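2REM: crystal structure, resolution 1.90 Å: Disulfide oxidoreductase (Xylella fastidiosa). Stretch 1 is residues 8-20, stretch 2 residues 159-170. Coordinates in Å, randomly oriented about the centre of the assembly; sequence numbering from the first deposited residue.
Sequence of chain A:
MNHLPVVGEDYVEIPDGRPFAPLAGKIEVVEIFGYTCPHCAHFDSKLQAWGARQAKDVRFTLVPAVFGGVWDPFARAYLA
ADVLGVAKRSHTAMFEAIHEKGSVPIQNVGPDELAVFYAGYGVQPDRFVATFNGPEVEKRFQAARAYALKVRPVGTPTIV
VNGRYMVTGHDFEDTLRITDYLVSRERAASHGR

Stretch 1 8-20: GEDYVEIPDGRPF
Stretch 2 (159-170) IVVNGRYMVTGH

What forms the apolar centre of the contact? Ile14 (chi1 m, chi2 t) points toward stretch 2, its CD1 lying 3.5 Å from Val160 CG1 and 3.9 Å from Met166 CB. Met166, extended through chi1 and chi2 (t, t) and turned at chi3 (p), brings its CE to 3.5 Å from Val12 CG2, with Val12 at chi1 m. Branched and flexible apolar chains thus pack together, on the face of the sheet that Val12 and Met166 share.

What lies on the other face? Tyr11, Glu13, Tyr165 and Val167 do. The broad, buried rings of Tyr11 (chi1 65°, chi2 90°) and Tyr165 (chi1 -55°, chi2 106°) cover each other obliquely, Tyr11 CE1 to Tyr165 CD2 3.8 Å, centroids 5.7 Å apart, planes at 89°.

How is the backbone registered? Strands 11-13 and 165-167 run antiparallel, at 157°. Val12 faces Met166 in a hydrogen-bonded pair: Val12 N to Met166 O and Met166 N to Val12 O are both 2.8 Å. Tyr11-Val167 and Glu13-Tyr165 are non-hydrogen-bonded pairs, with CA-CA distances of 4.1 and 4.7 Å. Thr168 N to Asp10 O and Ile14 N to Arg164 O, each 2.8 Å, extend the ladder.

Why do glycines suit the turn end? At the end of the type II turn from Ile14 to Gly17, Gly17 CA approaches Gly163 O to 3.1 Å, and a CB on Gly17 would clash with that oxygen. Gly163 (phi 68°, psi 9°), whose positive phi itself favours glycine, packs its CA 3.8 Å from Pro19 CA; a CB there would strike Arg18 O and Pro19 N. A water bridges Arg18 N (3.1 Å) and Gly163 O (2.7 Å).

What closes the polar edge? Extended Glu13 (t, t) and Arg164 (t, t, t) form a salt bridge, Glu13 OE1 to Arg164 NE 3.0 Å, near the guanidinium plane. Beyond the opposite strand end, the Thr168 hydroxyl (chi1 p) donates a hydrogen bond from OG1 to Glu9 O at 3.0 Å.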

# COMPACT_ATOMS: atom_id res chain seq x y z
N GLY A 8 11.78 -12.85 -13.39
CA GLY A 8 12.93 -12.05 -13.71
C GLY A 8 12.69 -10.96 -14.74
O GLY A 8 13.55 -10.12 -14.91
N GLU A 9 11.57 -10.98 -15.46
CA GLU A 9 11.24 -9.89 -16.40
C GLU A 9 10.04 -9.14 -15.88
O GLU A 9 10.06 -7.92 -15.75
CB GLU A 9 10.90 -10.39 -17.82
CG GLU A 9 11.87 -11.31 -18.47
CD GLU A 9 11.42 -11.66 -19.89
OE1 GLU A 9 10.28 -11.26 -20.27
OE2 GLU A 9 12.20 -12.32 -20.62
N ASP A 10 8.98 -9.88 -15.58
CA ASP A 10 7.70 -9.30 -15.22
C ASP A 10 7.40 -9.37 -13.74
O ASP A 10 6.56 -8.63 -13.23
CB ASP A 10 6.61 -9.98 -16.04
CG ASP A 10 6.88 -9.89 -17.52
OD1 ASP A 10 6.87 -8.76 -18.04
OD2 ASP A 10 7.14 -10.92 -18.15
N TYR A 11 8.06 -10.28 -13.04
CA TYR A 11 7.90 -10.38 -11.61
C TYR A 11 9.13 -11.12 -11.10
O TYR A 11 9.83 -11.76 -11.87
CB TYR A 11 6.60 -11.13 -11.21
CG TYR A 11 6.60 -12.59 -11.63
CD1 TYR A 11 7.11 -13.59 -10.77
CD2 TYR A 11 6.13 -12.98 -12.89
CE1 TYR A 11 7.13 -14.94 -11.17
CE2 TYR A 11 6.15 -14.32 -13.29
CZ TYR A 11 6.65 -15.29 -12.42
OH TYR A 11 6.69 -16.61 -12.80
N VAL A 12 9.39 -11.02 -9.79
CA VAL A 12 10.43 -11.82 -9.19
C VAL A 12 9.82 -12.56 -8.00
O VAL A 12 8.77 -12.18 -7.48
CB VAL A 12 11.67 -10.98 -8.76
CG1 VAL A 12 12.44 -10.44 -10.00
CG2 VAL A 12 11.23 -9.82 -7.86
N GLU A 13 10.49 -13.61 -7.58
CA GLU A 13 10.02 -14.39 -6.47
C GLU A 13 10.79 -13.97 -5.25
O GLU A 13 12.02 -13.89 -5.26
CB GLU A 13 10.20 -15.90 -6.71
CG GLU A 13 9.40 -16.69 -5.63
CD GLU A 13 9.38 -18.19 -5.83
OE1 GLU A 13 8.99 -18.89 -4.86
OE2 GLU A 13 9.73 -18.66 -6.94
N ILE A 14 10.03 -13.72 -4.18
CA ILE A 14 10.58 -13.34 -2.89
C ILE A 14 10.96 -14.61 -2.13
O ILE A 14 10.10 -15.43 -1.82
CB ILE A 14 9.52 -12.53 -2.12
CG1 ILE A 14 9.20 -11.25 -2.89
CG2 ILE A 14 9.97 -12.26 -0.66
CD1 ILE A 14 7.78 -10.72 -2.63
N PRO A 15 12.27 -14.77 -1.82
CA PRO A 15 12.73 -15.97 -1.14
C PRO A 15 12.09 -16.02 0.24
O PRO A 15 12.02 -15.00 0.92
CB PRO A 15 14.25 -15.76 -1.02
CG PRO A 15 14.46 -14.32 -1.18
CD PRO A 15 13.36 -13.83 -2.08
N ASP A 16 11.57 -17.20 0.59
CA ASP A 16 10.96 -17.43 1.89
C ASP A 16 9.81 -16.45 2.11
O ASP A 16 9.53 -16.06 3.22
CB ASP A 16 12.00 -17.27 3.02
CG ASP A 16 13.06 -18.36 3.01
OD1 ASP A 16 12.78 -19.51 2.58
OD2 ASP A 16 14.20 -18.07 3.46
N GLY A 17 9.17 -16.03 1.02
CA GLY A 17 8.15 -14.98 1.09
C GLY A 17 6.96 -15.42 1.92
O GLY A 17 6.54 -16.57 1.85
N ARG A 18 6.43 -14.49 2.70
CA ARG A 18 5.27 -14.74 3.53
C ARG A 18 4.32 -13.61 3.27
O ARG A 18 4.75 -12.44 3.14
CB ARG A 18 5.64 -14.78 5.02
CG ARG A 18 6.37 -16.07 5.41
CD ARG A 18 6.97 -15.99 6.81
NE ARG A 18 6.06 -16.47 7.87
CZ ARG A 18 5.19 -15.70 8.53
NH1 ARG A 18 5.08 -14.40 8.25
NH2 ARG A 18 4.43 -16.24 9.48
N PRO A 19 3.02 -13.93 3.18
CA PRO A 19 2.06 -12.86 2.91
C PRO A 19 2.06 -11.89 4.07
O PRO A 19 2.50 -12.24 5.19
CB PRO A 19 0.71 -13.59 2.86
CG PRO A 19 0.94 -14.86 3.65
CD PRO A 19 2.35 -15.24 3.32
N PHE A 20 1.60 -10.68 3.79
CA PHE A 20 1.47 -9.67 4.82
C PHE A 20 0.61 -10.11 6.03
O PHE A 20 0.92 -9.80 7.19
CB PHE A 20 0.90 -8.41 4.22
CG PHE A 20 0.90 -7.26 5.17
CD1 PHE A 20 -0.29 -6.72 5.61
CD2 PHE A 20 2.11 -6.73 5.63
CE1 PHE A 20 -0.29 -5.66 6.48
CE2 PHE A 20 2.12 -5.66 6.50
CZ PHE A 20 0.91 -5.13 6.93
N ILE A 159 3.47 -4.09 -6.41
CA ILE A 159 2.46 -5.10 -6.16
C ILE A 159 3.13 -6.42 -5.78
O ILE A 159 4.11 -6.85 -6.43
CB ILE A 159 1.56 -5.32 -7.39
CG1 ILE A 159 0.85 -4.01 -7.79
CG2 ILE A 159 0.57 -6.49 -7.11
CD1 ILE A 159 -0.09 -3.45 -6.70
N VAL A 160 2.63 -7.03 -4.69
CA VAL A 160 3.13 -8.29 -4.19
C VAL A 160 1.96 -9.26 -4.04
O VAL A 160 0.98 -8.96 -3.34
CB VAL A 160 3.85 -8.15 -2.83
CG1 VAL A 160 4.52 -9.49 -2.42
CG2 VAL A 160 4.86 -7.00 -2.82
N VAL A 161 2.08 -10.42 -4.68
CA VAL A 161 1.05 -11.46 -4.59
C VAL A 161 1.47 -12.53 -3.61
O VAL A 161 2.53 -13.15 -3.77
CB VAL A 161 0.72 -12.08 -5.97
CG1 VAL A 161 -0.42 -13.09 -5.85
CG2 VAL A 161 0.32 -10.97 -6.97
N ASN A 162 0.63 -12.73 -2.60
CA ASN A 162 0.84 -13.78 -1.58
C ASN A 162 2.19 -13.71 -0.89
O ASN A 162 2.68 -14.72 -0.37
CB ASN A 162 0.60 -15.17 -2.20
CG ASN A 162 -0.87 -15.52 -2.28
OD1 ASN A 162 -1.72 -14.79 -1.76
ND2 ASN A 162 -1.18 -16.62 -2.94
N GLY A 163 2.77 -12.51 -0.87
CA GLY A 163 4.09 -12.30 -0.25
C GLY A 163 5.21 -13.00 -1.00
O GLY A 163 6.34 -13.07 -0.53
N ARG A 164 4.88 -13.54 -2.16
CA ARG A 164 5.79 -14.43 -2.86
C ARG A 164 6.22 -13.88 -4.20
O ARG A 164 7.33 -14.13 -4.64
CB ARG A 164 5.12 -15.79 -3.05
CG ARG A 164 5.99 -16.84 -3.61
CD ARG A 164 5.31 -18.18 -3.40
NE ARG A 164 6.09 -19.25 -4.00
CZ ARG A 164 5.59 -20.45 -4.26
NH1 ARG A 164 4.32 -20.71 -3.98
NH2 ARG A 164 6.37 -21.38 -4.79
N TYR A 165 5.34 -13.16 -4.88
CA TYR A 165 5.66 -12.67 -6.21
C TYR A 165 5.54 -11.18 -6.25
O TYR A 165 4.47 -10.63 -5.98
CB TYR A 165 4.77 -13.31 -7.27
CG TYR A 165 4.83 -14.80 -7.21
CD1 TYR A 165 3.77 -15.54 -6.69
CD2 TYR A 165 5.97 -15.47 -7.64
CE1 TYR A 165 3.84 -16.92 -6.62
CE2 TYR A 165 6.05 -16.85 -7.57
CZ TYR A 165 4.98 -17.55 -7.06
OH TYR A 165 5.05 -18.91 -6.99
N MET A 166 6.64 -10.53 -6.60
CA MET A 166 6.66 -9.09 -6.65
C MET A 166 6.68 -8.69 -8.10
O MET A 166 7.61 -9.04 -8.86
CB MET A 166 7.88 -8.56 -5.89
CG MET A 166 8.04 -7.05 -5.99
SD MET A 166 9.39 -6.46 -4.92
CE MET A 166 10.84 -7.35 -5.47
N VAL A 167 5.65 -7.96 -8.49
CA VAL A 167 5.49 -7.53 -9.88
C VAL A 167 6.57 -6.51 -10.21
O VAL A 167 6.90 -5.65 -9.39
CB VAL A 167 4.08 -6.95 -10.11
CG1 VAL A 167 3.92 -6.47 -11.55
CG2 VAL A 167 3.01 -8.01 -9.81
N THR A 168 7.12 -6.62 -11.42
CA THR A 168 8.09 -5.65 -11.90
C THR A 168 7.59 -5.24 -13.28
O THR A 168 8.14 -5.64 -14.32
CB THR A 168 9.49 -6.26 -11.95
OG1 THR A 168 9.49 -7.38 -12.84
CG2 THR A 168 9.92 -6.74 -10.55
N GLY A 169 6.50 -4.49 -13.28
CA GLY A 169 5.85 -4.07 -14.52
C GLY A 169 6.44 -2.79 -15.09
O GLY A 169 7.09 -2.01 -14.39
N HIS A 170 6.17 -2.56 -16.37
CA HIS A 170 6.74 -1.46 -17.15
C HIS A 170 5.87 -0.21 -17.03
O HIS A 170 6.34 0.91 -17.23
CB HIS A 170 6.86 -1.93 -18.62
CG HIS A 170 7.34 -0.88 -19.58
ND1 HIS A 170 6.48 0.01 -20.20
CD2 HIS A 170 8.57 -0.62 -20.08
CE1 HIS A 170 7.17 0.79 -21.01
NE2 HIS A 170 8.44 0.42 -20.96
O HOH W 1 7.21 -11.71 1.60